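Local coordinates for 70 kDa protein (Xanthomonas sp., PDB 4B2N) that is a c-type diheme dioxygenase that cleaves rubber processively with molecular oxygen, at residues A[100-105]-A[337-342]; A[148-153]-A[172-177]. All blocks are in the same frame, centred on the assembly; numbering follows the deposited sequence.

Contact 1 (A[100-105]-A[337-342]); sequences VNLEER and EDINNF
Asn-101 and Leu-102, near the C-terminal end of helix 88-104, meet Ile-339 and Phe-342 of helix 333-345 in a buried helix-helix crossing that borders a heme c pocket. The axes of the two short segments approach to 9.9 Å at an angle of 106°, a steep crossing that confines the contact to about one turn of each helix. Ile-339 and Leu-102 carry most of the apolar contact. Asn-101 CB lies 3.8 Å from Ile-339 CG1, so it is the aliphatic base of the asparagine that packs here. The Leu-102 isobutyl group divides its two methyls between two neighbours: CD2 rests 4.1 Å from Ile-339 CG2, while CD1 lies 3.7 Å from Phe-342 CD2. That second methyl sits in the plane of the phenyl ring, at its edge. Phe-342 CG is anti to its backbone N (chi1 176°), and the ring also makes an edge-to-face contact with Trp-209.

No direct hydrogen bond crosses the interface; the polar link is a water. Asn-101 ND2 donates to water 1 at 2.9 Å, and that water in turn donates to Asp-338 OD2 at 2.6 Å. The amide and carboxylate planes stand 33° apart, and the water spans the gap between them. Asp-338 is also held by helix 88-104 itself: OD1 is hydrogen-bonded to Ser-94 OG and OD2 forms a salt bridge with Arg-97 NE, which should stabilise its negative charge. Beyond the crossing, Ile-339 touches the heme and Leu-102 lies beside Cys-191, one of the two covalent attachment cysteines of the CXXCH motif ending in the axial ligand His-195. The arrangement is thus a near-perpendicular helix pair that contributes Ile-339 to the pocket of a covalently bound c-type heme.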
loop_
_atom_site.group_PDB
_atom_site.type_symbol
_atom_site.label_atom_id
_atom_site.label_comp_id
_atom_site.label_asym_id
_atom_site.label_seq_id
_atom_site.Cartn_x
_atom_site.Cartn_y
_atom_site.Cartn_z
ATOM N N VAL A 100 -13.776 -10.531 7.103
ATOM C CA VAL A 100 -14.504 -10.078 8.327
ATOM C C VAL A 100 -13.588 -9.220 9.223
ATOM O O VAL A 100 -13.999 -8.157 9.733
ATOM C CB VAL A 100 -15.009 -11.324 9.096
ATOM C CG1 VAL A 100 -15.627 -10.886 10.428
ATOM C CG2 VAL A 100 -16.104 -12.073 8.287
ATOM N N ASN A 101 -12.333 -9.682 9.438
ATOM C CA ASN A 101 -11.310 -8.823 10.126
ATOM C C ASN A 101 -11.180 -7.431 9.526
ATOM O O ASN A 101 -11.158 -6.468 10.280
ATOM C CB ASN A 101 -9.947 -9.492 10.124
ATOM C CG ASN A 101 -9.918 -10.715 11.030
ATOM O OD1 ASN A 101 -10.826 -10.921 11.856
ATOM N ND2 ASN A 101 -8.856 -11.554 10.877
ATOM N N LEU A 102 -11.167 -7.316 8.207
ATOM C CA LEU A 102 -10.979 -5.989 7.577
ATOM C C LEU A 102 -12.213 -5.081 7.830
ATOM O O LEU A 102 -12.093 -3.846 7.893
ATOM C CB LEU A 102 -10.596 -6.100 6.085
ATOM C CG LEU A 102 -9.236 -6.696 5.790
ATOM C CD1 LEU A 102 -8.956 -6.895 4.286
ATOM C CD2 LEU A 102 -8.197 -5.809 6.451
ATOM N N GLU A 103 -13.388 -5.726 7.925
ATOM C CA GLU A 103 -14.635 -4.997 7.997
ATOM C C GLU A 103 -14.924 -4.600 9.452
ATOM O O GLU A 103 -15.505 -3.515 9.699
ATOM C CB GLU A 103 -15.787 -5.859 7.460
ATOM C CG GLU A 103 -15.863 -5.901 5.922
ATOM C CD GLU A 103 -16.989 -6.781 5.449
ATOM O OE1 GLU A 103 -17.934 -7.033 6.275
ATOM O OE2 GLU A 103 -16.923 -7.234 4.259
ATOM N N GLU A 104 -14.569 -5.468 10.406
ATOM C CA GLU A 104 -14.999 -5.244 11.768
ATOM C C GLU A 104 -13.995 -5.178 12.883
ATOM O O GLU A 104 -14.389 -4.982 14.071
ATOM C CB GLU A 104 -16.138 -6.134 12.252
ATOM C CG GLU A 104 -16.309 -7.506 11.730
ATOM C CD GLU A 104 -17.507 -8.208 12.398
ATOM O OE1 GLU A 104 -17.400 -8.703 13.548
ATOM O OE2 GLU A 104 -18.523 -8.283 11.715
ATOM N N ARG A 105 -12.717 -5.350 12.574
ATOM C CA ARG A 105 -11.755 -5.346 13.711
ATOM C C ARG A 105 -11.045 -4.010 13.781
ATOM O O ARG A 105 -10.526 -3.531 12.776
ATOM C CB ARG A 105 -10.754 -6.528 13.531
ATOM C CG ARG A 105 -11.432 -7.824 13.937
ATOM C CD ARG A 105 -11.365 -7.968 15.474
ATOM N NE ARG A 105 -10.001 -8.328 15.909
ATOM C CZ ARG A 105 -9.236 -7.644 16.751
ATOM N NH1 ARG A 105 -9.668 -6.503 17.289
ATOM N NH2 ARG A 105 -8.018 -8.090 17.087
ATOM N N GLU A 337 -2.586 -13.594 9.169
ATOM C CA GLU A 337 -2.483 -14.709 8.199
ATOM C C GLU A 337 -3.880 -14.877 7.473
ATOM O O GLU A 337 -3.949 -15.089 6.309
ATOM C CB GLU A 337 -2.161 -16.020 8.990
ATOM C CG GLU A 337 -0.749 -16.042 9.539
ATOM C CD GLU A 337 0.335 -16.241 8.466
ATOM O OE1 GLU A 337 0.070 -16.314 7.229
ATOM O OE2 GLU A 337 1.515 -16.376 8.872
ATOM N N ASP A 338 -4.978 -14.707 8.185
ATOM C CA ASP A 338 -6.310 -14.780 7.563
ATOM C C ASP A 338 -6.543 -13.559 6.646
ATOM O O ASP A 338 -7.011 -13.711 5.520
ATOM C CB ASP A 338 -7.402 -14.791 8.660
ATOM C CG ASP A 338 -7.533 -16.143 9.406
ATOM O OD1 ASP A 338 -7.078 -17.177 8.891
ATOM O OD2 ASP A 338 -8.133 -16.151 10.541
ATOM N N ILE A 339 -6.168 -12.343 7.100
ATOM C CA ILE A 339 -6.184 -11.169 6.209
ATOM C C ILE A 339 -5.371 -11.454 4.926
ATOM O O ILE A 339 -5.854 -11.267 3.832
ATOM C CB ILE A 339 -5.765 -9.839 6.931
ATOM C CG1 ILE A 339 -6.803 -9.432 8.056
ATOM C CG2 ILE A 339 -5.444 -8.785 5.840
ATOM C CD1 ILE A 339 -6.265 -8.388 9.021
ATOM N N ASN A 340 -4.154 -11.944 5.102
ATOM C CA ASN A 340 -3.268 -12.246 3.994
ATOM C C ASN A 340 -3.897 -13.241 3.003
ATOM O O ASN A 340 -3.814 -13.065 1.798
ATOM C CB ASN A 340 -1.926 -12.778 4.491
ATOM C CG ASN A 340 -1.011 -13.096 3.366
ATOM O OD1 ASN A 340 -0.686 -14.283 3.139
ATOM N ND2 ASN A 340 -0.655 -12.076 2.593
ATOM N N ASN A 341 -4.455 -14.315 3.534
ATOM C CA ASN A 341 -5.233 -15.211 2.703
ATOM C C ASN A 341 -6.442 -14.579 2.014
ATOM O O ASN A 341 -6.689 -14.899 0.905
ATOM C CB ASN A 341 -5.659 -16.427 3.471
ATOM C CG ASN A 341 -4.498 -17.349 3.750
ATOM O OD1 ASN A 341 -3.510 -17.395 2.966
ATOM N ND2 ASN A 341 -4.554 -18.026 4.880
ATOM N N PHE A 342 -7.209 -13.706 2.674
ATOM C CA PHE A 342 -8.221 -12.990 1.937
ATOM C C PHE A 342 -7.537 -12.211 0.771
ATOM O O PHE A 342 -7.993 -12.269 -0.373
ATOM C CB PHE A 342 -8.990 -12.015 2.870
ATOM C CG PHE A 342 -9.991 -11.172 2.133
ATOM C CD1 PHE A 342 -10.964 -11.786 1.320
ATOM C CD2 PHE A 342 -9.972 -9.792 2.276
ATOM C CE1 PHE A 342 -11.884 -10.976 0.642
ATOM C CE2 PHE A 342 -10.909 -8.979 1.653
ATOM C CZ PHE A 342 -11.841 -9.593 0.805
HETATM O O HOH W 1 -8.948 -14.206 11.999
#

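Contact 2 (A[148-153]-A[172-177])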
loop_
_atom_site.group_PDB
_atom_site.type_symbol
_atom_site.label_atom_id
_atom_site.label_comp_id
_atom_site.label_asym_id
_atom_site.label_seq_id
_atom_site.Cartn_x
_atom_site.Cartn_y
_atom_site.Cartn_z
ATOM N N PHE A 148 -20.522 -2.344 3.141
ATOM C CA PHE A 148 -20.998 -3.151 4.214
ATOM C C PHE A 148 -21.498 -2.193 5.308
ATOM O O PHE A 148 -21.231 -0.977 5.249
ATOM C CB PHE A 148 -19.931 -4.074 4.794
ATOM C CG PHE A 148 -18.619 -3.390 5.063
ATOM C CD1 PHE A 148 -17.609 -3.371 4.054
ATOM C CD2 PHE A 148 -18.354 -2.837 6.310
ATOM C CE1 PHE A 148 -16.363 -2.732 4.308
ATOM C CE2 PHE A 148 -17.103 -2.193 6.567
ATOM C CZ PHE A 148 -16.154 -2.124 5.554
ATOM N N ARG A 149 -22.179 -2.769 6.278
ATOM C CA ARG A 149 -22.709 -1.973 7.419
ATOM C C ARG A 149 -21.452 -1.736 8.289
ATOM O O ARG A 149 -20.705 -2.694 8.612
ATOM C CB ARG A 149 -23.768 -2.769 8.177
ATOM C CG ARG A 149 -24.304 -2.065 9.410
ATOM C CD ARG A 149 -25.233 -3.008 10.148
ATOM N NE ARG A 149 -25.498 -2.331 11.353
ATOM C CZ ARG A 149 -24.945 -2.650 12.500
ATOM N NH1 ARG A 149 -24.169 -3.737 12.615
ATOM N NH2 ARG A 149 -25.271 -1.889 13.524
ATOM N N ASN A 150 -21.186 -0.463 8.582
ATOM C CA ASN A 150 -19.903 -0.055 9.177
ATOM C C ASN A 150 -20.309 0.877 10.312
ATOM O O ASN A 150 -20.294 2.069 10.181
ATOM C CB ASN A 150 -19.106 0.654 8.093
ATOM C CG ASN A 150 -17.659 1.011 8.558
ATOM O OD1 ASN A 150 -16.996 1.891 7.927
ATOM N ND2 ASN A 150 -17.201 0.429 9.639
ATOM N N PRO A 151 -20.739 0.321 11.446
ATOM C CA PRO A 151 -21.540 1.166 12.387
ATOM C C PRO A 151 -20.717 1.979 13.401
ATOM O O PRO A 151 -19.561 1.633 13.735
ATOM C CB PRO A 151 -22.410 0.104 13.106
ATOM C CG PRO A 151 -21.519 -1.089 13.199
ATOM C CD PRO A 151 -20.717 -1.100 11.870
ATOM N N TYR A 152 -21.327 3.041 13.929
ATOM C CA TYR A 152 -20.735 3.727 15.090
ATOM C C TYR A 152 -21.904 4.217 15.948
ATOM O O TYR A 152 -22.992 4.376 15.416
ATOM C CB TYR A 152 -19.855 4.897 14.651
ATOM C CG TYR A 152 -20.581 6.162 14.237
ATOM C CD1 TYR A 152 -20.878 7.179 15.240
ATOM C CD2 TYR A 152 -20.946 6.380 12.897
ATOM C CE1 TYR A 152 -21.510 8.380 14.865
ATOM C CE2 TYR A 152 -21.550 7.576 12.542
ATOM C CZ TYR A 152 -21.804 8.554 13.524
ATOM O OH TYR A 152 -22.381 9.736 13.212
ATOM N N PRO A 153 -21.683 4.385 17.285
ATOM C CA PRO A 153 -22.864 4.747 18.095
ATOM C C PRO A 153 -23.098 6.267 18.101
ATOM O O PRO A 153 -22.149 7.060 18.274
ATOM C CB PRO A 153 -22.444 4.287 19.518
ATOM C CG PRO A 153 -20.943 4.506 19.515
ATOM C CD PRO A 153 -20.513 4.050 18.136
ATOM N N GLY A 172 -13.130 2.929 5.106
ATOM C CA GLY A 172 -11.894 3.702 5.422
ATOM C C GLY A 172 -11.812 4.209 6.831
ATOM O O GLY A 172 -10.725 4.515 7.329
ATOM N N LEU A 173 -12.962 4.342 7.464
ATOM C CA LEU A 173 -12.969 4.609 8.917
ATOM C C LEU A 173 -13.620 3.384 9.514
ATOM O O LEU A 173 -14.407 2.663 8.836
ATOM C CB LEU A 173 -13.814 5.826 9.345
ATOM C CG LEU A 173 -13.299 7.196 8.828
ATOM C CD1 LEU A 173 -14.221 8.375 9.152
ATOM C CD2 LEU A 173 -11.844 7.499 9.255
ATOM N N ILE A 174 -13.342 3.190 10.820
ATOM C CA ILE A 174 -13.909 2.053 11.496
ATOM C C ILE A 174 -14.094 2.357 12.969
ATOM O O ILE A 174 -13.275 3.052 13.587
ATOM C CB ILE A 174 -13.027 0.752 11.254
ATOM C CG1 ILE A 174 -13.810 -0.513 11.646
ATOM C CG2 ILE A 174 -11.660 0.859 12.003
ATOM C CD1 ILE A 174 -13.084 -1.857 11.383
ATOM N N GLN A 175 -15.178 1.836 13.518
ATOM C CA GLN A 175 -15.242 1.642 14.940
ATOM C C GLN A 175 -14.784 0.192 15.268
ATOM O O GLN A 175 -13.757 0.007 15.927
ATOM C CB GLN A 175 -16.659 1.893 15.506
ATOM C CG GLN A 175 -16.815 1.398 16.946
ATOM C CD GLN A 175 -18.245 1.212 17.451
ATOM O OE1 GLN A 175 -18.446 1.227 18.650
ATOM N NE2 GLN A 175 -19.211 1.001 16.548
ATOM N N GLY A 176 -15.554 -0.799 14.790
ATOM C CA GLY A 176 -15.163 -2.150 14.879
ATOM C C GLY A 176 -15.113 -2.690 16.286
ATOM O O GLY A 176 -15.616 -2.057 17.216
ATOM N N LYS A 177 -14.446 -3.823 16.435
ATOM C CA LYS A 177 -14.385 -4.546 17.730
ATOM C C LYS A 177 -12.954 -4.675 18.195
ATOM O O LYS A 177 -12.049 -4.870 17.366
ATOM C CB LYS A 177 -14.989 -5.915 17.567
ATOM C CG LYS A 177 -16.436 -5.859 17.134
ATOM C CD LYS A 177 -16.934 -7.250 16.820
ATOM C CE LYS A 177 -18.438 -7.364 16.945
ATOM N NZ LYS A 177 -18.820 -8.485 16.047
HETATM O O HOH W 2 -17.523 0.168 12.548
#
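Gln-175 reaches across to Pro-151 and Pro-153 and supplies the one direct hydrogen bond assigned between the segments, NE2 to Pro-151 O at 2.9 Å. The N-H...O angle is 145°, and the donor stands well above the carbonyl plane, 53° out of it. The reach follows from CG being anti to the backbone N, with the chain extended beyond it. Pro-151 O takes a second donor, water 2 at 2.8 Å; the same water accepts from Gln-175 N at 3.0 Å, so the glutamine reaches this carbonyl directly through its side chain and, from its backbone N, through a water. The amide is further fixed by Gly-185 N, bound to OE1, and Gly-164 O, bound to NE2.

Close packing accompanies these bonds. Pro-153 CD lies 3.5 Å from Gln-175 OE1, Tyr-152 CA is 3.4 Å from Gln-175 NE2, and the Asn-150 side chain crosses that of Ile-174 at about a right angle.

The touching parts run 52° apart and their strands belong to different sheets. Strand 151-152 pairs with 167-168, whereas 173-174 is an outer strand of the three-stranded antiparallel sheet, next to 186-189. Helix 114-118 is touched from both segments, by Pro-153 and by Leu-173.

Contact 2 is nested inside the chain loop that contact 1 closes, and their centres lie 14 Å apart. They join directly where helix 88-104 ends: Lys-177 NZ forms a salt bridge with Glu-104 OE1 at 2.9 Å, and Arg-105 NH1 probably hydrogen-bonds to Lys-177 O, also at 2.9 Å. Ile-174 CD1 packs 3.4 Å from Arg-105 O, bringing strand 173-174 against the helix end. Contact 1 lies nearer the heme than contact 2. The Ile-339 side chain is about 4 Å from a bound heme c, that of Ile-174 about 9 Å. Side chain to side chain, Cys-191 is about 4 Å from Leu-102 but about 8 Å from Ile-174.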